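Local coordinates for Nrps/pks (PDB 4OPF), which is a ketosynthase domain of the AT-less type I polyketide synthase for oxazolomycin, probably non-elongating, that passes on the growing acyl chain, at residues R219-L231 with I331-I344. Residues are numbered along the deposited sequence; the frame is centred on the assembly and turned at random.
Sequences RGFTPAEGVGVLL and IGHPQCAEGIAGVI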
loop_
_atom_site.group_PDB
_atom_site.type_symbol
_atom_site.label_atom_id
_atom_site.label_comp_id
_atom_site.label_asym_id
_atom_site.label_seq_id
_atom_site.Cartn_x
_atom_site.Cartn_y
_atom_site.Cartn_z
ATOM N N ARG A 219 27.897 14.847 -4.711
ATOM C CA ARG A 219 28.315 13.483 -5.091
ATOM C C ARG A 219 27.403 12.358 -4.512
ATOM O O ARG A 219 27.834 11.199 -4.436
ATOM C CB ARG A 219 29.764 13.241 -4.583
ATOM C CG ARG A 219 30.876 13.277 -5.634
ATOM C CD ARG A 219 32.010 12.300 -5.295
ATOM N NE ARG A 219 31.619 10.894 -5.511
ATOM C CZ ARG A 219 31.572 9.931 -4.582
ATOM N NH1 ARG A 219 31.913 10.161 -3.317
ATOM N NH2 ARG A 219 31.186 8.706 -4.930
ATOM N N GLY A 220 26.170 12.678 -4.093
ATOM C CA GLY A 220 25.372 11.743 -3.271
ATOM C C GLY A 220 25.930 11.656 -1.851
ATOM O O GLY A 220 27.053 12.105 -1.580
ATOM N N PHE A 221 25.170 11.054 -0.941
ATOM C CA PHE A 221 25.456 11.162 0.506
ATOM C C PHE A 221 26.004 9.895 1.106
ATOM O O PHE A 221 25.948 8.849 0.468
ATOM C CB PHE A 221 24.174 11.540 1.236
ATOM C CG PHE A 221 23.728 12.921 0.943
ATOM C CD1 PHE A 221 24.233 13.996 1.686
ATOM C CD2 PHE A 221 22.842 13.165 -0.099
ATOM C CE1 PHE A 221 23.839 15.297 1.405
ATOM C CE2 PHE A 221 22.427 14.460 -0.386
ATOM C CZ PHE A 221 22.921 15.530 0.362
ATOM N N THR A 222 26.520 9.996 2.333
ATOM C CA THR A 222 26.750 8.815 3.143
ATOM C C THR A 222 25.392 8.109 3.420
ATOM O O THR A 222 24.473 8.728 3.939
ATOM C CB THR A 222 27.400 9.130 4.516
ATOM O OG1 THR A 222 28.271 10.248 4.407
ATOM C CG2 THR A 222 28.216 7.894 5.060
ATOM N N PRO A 223 25.286 6.828 3.068
ATOM C CA PRO A 223 24.147 6.069 3.578
ATOM C C PRO A 223 24.143 6.115 5.100
ATOM O O PRO A 223 25.208 6.162 5.736
ATOM C CB PRO A 223 24.389 4.646 3.061
ATOM C CG PRO A 223 25.293 4.816 1.876
ATOM C CD PRO A 223 26.198 5.974 2.275
ATOM N N ALA A 224 22.934 6.184 5.646
ATOM C CA ALA A 224 22.718 6.346 7.055
ATOM C C ALA A 224 21.555 5.460 7.550
ATOM O O ALA A 224 20.753 4.958 6.782
ATOM C CB ALA A 224 22.390 7.787 7.346
ATOM N N GLU A 225 21.456 5.363 8.851
ATOM C CA GLU A 225 20.437 4.597 9.520
ATOM C C GLU A 225 19.464 5.586 10.078
ATOM O O GLU A 225 19.750 6.781 10.175
ATOM C CB GLU A 225 21.061 3.748 10.604
ATOM C CG GLU A 225 21.972 2.711 10.010
ATOM C CD GLU A 225 22.509 1.738 11.049
ATOM O OE1 GLU A 225 22.802 2.155 12.212
ATOM O OE2 GLU A 225 22.647 0.546 10.682
ATOM N N GLY A 226 18.288 5.089 10.407
ATOM C CA GLY A 226 17.299 5.891 11.090
ATOM C C GLY A 226 15.986 5.157 11.289
ATOM O O GLY A 226 15.694 4.162 10.614
ATOM N N VAL A 227 15.196 5.680 12.214
ATOM C CA VAL A 227 13.833 5.216 12.458
ATOM C C VAL A 227 12.981 6.354 13.004
ATOM O O VAL A 227 13.417 7.186 13.813
ATOM C CB VAL A 227 13.823 3.987 13.417
ATOM C CG1 VAL A 227 14.481 4.320 14.730
ATOM C CG2 VAL A 227 12.417 3.425 13.678
ATOM N N GLY A 228 11.743 6.370 12.549
ATOM C CA GLY A 228 10.760 7.335 13.017
ATOM C C GLY A 228 9.392 6.715 12.996
ATOM O O GLY A 228 9.067 5.918 12.099
ATOM N N VAL A 229 8.597 7.039 13.999
ATOM C CA VAL A 229 7.219 6.570 14.077
ATOM C C VAL A 229 6.293 7.707 14.440
ATOM O O VAL A 229 6.596 8.481 15.369
ATOM C CB VAL A 229 7.081 5.457 15.135
ATOM C CG1 VAL A 229 5.686 4.917 15.137
ATOM C CG2 VAL A 229 8.108 4.339 14.878
ATOM N N LEU A 230 5.190 7.826 13.694
ATOM C CA LEU A 230 4.084 8.793 13.983
ATOM C C LEU A 230 2.822 8.040 14.339
ATOM O O LEU A 230 2.545 6.980 13.744
ATOM C CB LEU A 230 3.747 9.604 12.749
ATOM C CG LEU A 230 4.929 10.260 12.082
ATOM C CD1 LEU A 230 4.441 10.947 10.842
ATOM C CD2 LEU A 230 5.618 11.242 13.032
ATOM N N LEU A 231 2.075 8.559 15.302
ATOM C CA LEU A 231 0.715 8.116 15.515
ATOM C C LEU A 231 -0.203 9.228 14.993
ATOM O O LEU A 231 -0.071 10.388 15.403
ATOM C CB LEU A 231 0.453 7.772 16.987
ATOM C CG LEU A 231 -0.993 7.329 17.339
ATOM C CD1 LEU A 231 -1.375 5.989 16.766
ATOM C CD2 LEU A 231 -1.221 7.245 18.835
ATOM N N ILE A 331 22.433 14.349 8.794
ATOM C CA ILE A 331 22.409 12.939 9.195
ATOM C C ILE A 331 22.698 11.925 8.101
ATOM O O ILE A 331 22.642 10.729 8.379
ATOM C CB ILE A 331 21.062 12.544 9.787
ATOM C CG1 ILE A 331 19.973 12.644 8.752
ATOM C CG2 ILE A 331 20.759 13.397 11.021
ATOM C CD1 ILE A 331 18.605 12.151 9.246
ATOM N N GLY A 332 23.073 12.386 6.908
ATOM C CA GLY A 332 23.262 11.532 5.727
ATOM C C GLY A 332 21.936 11.170 5.070
ATOM O O GLY A 332 20.942 11.835 5.302
ATOM N N HIS A 333 21.917 10.091 4.277
ATOM C CA HIS A 333 20.743 9.658 3.536
ATOM C C HIS A 333 20.177 8.365 4.162
ATOM O O HIS A 333 20.690 7.287 3.899
ATOM C CB HIS A 333 21.114 9.380 2.077
ATOM C CG HIS A 333 19.923 9.250 1.167
ATOM N ND1 HIS A 333 18.703 8.762 1.585
ATOM C CD2 HIS A 333 19.770 9.531 -0.149
ATOM C CE1 HIS A 333 17.846 8.766 0.579
ATOM N NE2 HIS A 333 18.466 9.235 -0.489
ATOM N N PRO A 334 19.115 8.460 4.982
ATOM C CA PRO A 334 18.582 7.265 5.669
ATOM C C PRO A 334 17.679 6.357 4.838
ATOM O O PRO A 334 16.839 5.671 5.407
ATOM C CB PRO A 334 17.814 7.840 6.867
ATOM C CG PRO A 334 17.741 9.305 6.673
ATOM C CD PRO A 334 18.392 9.683 5.355
ATOM N N GLN A 335 17.881 6.320 3.527
ATOM C CA GLN A 335 17.161 5.451 2.607
ATOM C C GLN A 335 15.626 5.425 2.894
ATOM O O GLN A 335 14.977 6.466 2.823
ATOM C CB GLN A 335 17.792 4.059 2.644
ATOM C CG GLN A 335 19.304 4.078 2.757
ATOM C CD GLN A 335 19.972 4.429 1.449
ATOM O OE1 GLN A 335 19.696 3.803 0.424
ATOM N NE2 GLN A 335 20.867 5.434 1.468
ATOM N N CYS A 336 15.044 4.272 3.296
ATOM C CA CYS A 336 13.567 4.174 3.514
ATOM C C CYS A 336 13.078 5.062 4.617
ATOM O O CYS A 336 11.941 5.424 4.670
ATOM C CB CYS A 336 13.117 2.687 3.749
ATOM S SG CYS A 336 13.424 1.645 2.272
ATOM N N ALA A 337 13.928 5.381 5.555
ATOM C CA ALA A 337 13.557 6.330 6.583
ATOM C C ALA A 337 13.743 7.833 6.208
ATOM O O ALA A 337 13.577 8.705 7.070
ATOM C CB ALA A 337 14.382 6.023 7.837
ATOM N N GLU A 338 14.135 8.147 4.979
ATOM C CA GLU A 338 14.484 9.559 4.625
ATOM C C GLU A 338 13.279 10.445 4.782
ATOM O O GLU A 338 13.379 11.582 5.339
ATOM C CB GLU A 338 15.033 9.702 3.169
ATOM C CG GLU A 338 15.263 11.156 2.674
ATOM C CD GLU A 338 14.217 11.667 1.657
ATOM O OE1 GLU A 338 13.180 12.243 2.063
ATOM O OE2 GLU A 338 14.429 11.532 0.429
ATOM N N GLY A 339 12.163 9.973 4.231
ATOM C CA GLY A 339 10.954 10.736 4.296
ATOM C C GLY A 339 10.541 10.969 5.728
ATOM O O GLY A 339 9.963 12.016 6.052
ATOM N N ILE A 340 10.791 9.986 6.601
ATOM C CA ILE A 340 10.233 10.098 7.933
ATOM C C ILE A 340 11.135 11.054 8.721
ATOM O O ILE A 340 10.632 11.763 9.557
ATOM C CB ILE A 340 10.001 8.726 8.679
ATOM C CG1 ILE A 340 9.050 8.945 9.848
ATOM C CG2 ILE A 340 11.261 8.167 9.230
ATOM C CD1 ILE A 340 7.646 9.120 9.356
ATOM N N ALA A 341 12.433 11.072 8.458
ATOM C CA ALA A 341 13.325 12.067 9.048
ATOM C C ALA A 341 12.954 13.502 8.675
ATOM O O ALA A 341 12.937 14.396 9.522
ATOM C CB ALA A 341 14.742 11.794 8.651
ATOM N N GLY A 342 12.579 13.688 7.419
ATOM C CA GLY A 342 12.100 14.933 6.931
ATOM C C GLY A 342 10.790 15.356 7.514
ATOM O O GLY A 342 10.653 16.500 7.883
ATOM N N VAL A 343 9.819 14.443 7.630
ATOM C CA VAL A 343 8.546 14.780 8.195
ATOM C C VAL A 343 8.703 15.136 9.660
ATOM O O VAL A 343 8.132 16.108 10.105
ATOM C CB VAL A 343 7.538 13.624 7.990
ATOM C CG1 VAL A 343 6.294 13.781 8.851
ATOM C CG2 VAL A 343 7.132 13.563 6.507
ATOM N N ILE A 344 9.499 14.384 10.404
ATOM C CA ILE A 344 9.681 14.653 11.849
ATOM C C ILE A 344 10.377 16.027 12.061
ATOM O O ILE A 344 9.944 16.818 12.910
ATOM C CB ILE A 344 10.445 13.504 12.544
ATOM C CG1 ILE A 344 9.506 12.269 12.602
ATOM C CG2 ILE A 344 10.918 13.887 13.942
ATOM C CD1 ILE A 344 10.153 11.011 13.113
#
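Ile340, on the first turn of helix 338-344, rests on Gly228 of strand 226-231 and can be traced outward atom by atom. From its CB, CG2 lies over the glycine backbone, 3.8 Å from Gly228 N, while CG1, turned anti to the helix backbone N (chi1 -163°), passes Gly228 O. CD1 then meets Leu230 tip to tip, 4.0 Å from Leu230 CD1. With an alanine here, Gly228 is likely to lie under a gap and Leu230 CD1 to lose its end-on partner. Ile344 covers the same glycine, its CD1 3.7 Å from Gly228 CA; a CB modelled on Gly228 would clash with both isoleucines, so a bare backbone suits this close approach. The axes of strand 226-231 and helix 338-344 come within 7.6 Å at 58°. In this thiolase-type ketosynthase fold helices pack against a central sheet, where strand 226-234 lies between 181-188 and 9-17. Ahead of the helix, the loop carrying His333 pairs with Thr222-Ala224 through a single beta bridge. This histidine belongs to the Asn-Ile-Gly-His motif, is probably an active-site residue as in relatives, and touches Cys160. His333 N donates to Thr222 O at 2.9 Å, nearly straight (173°). In return His333 O takes Ala224 N at 3.1 Å and Gln335 NE2, which approach from opposite faces of its carbonyl plane. The bent Gln335 side chain thereby sets its NE2 3.9 Å from Pro223 CB.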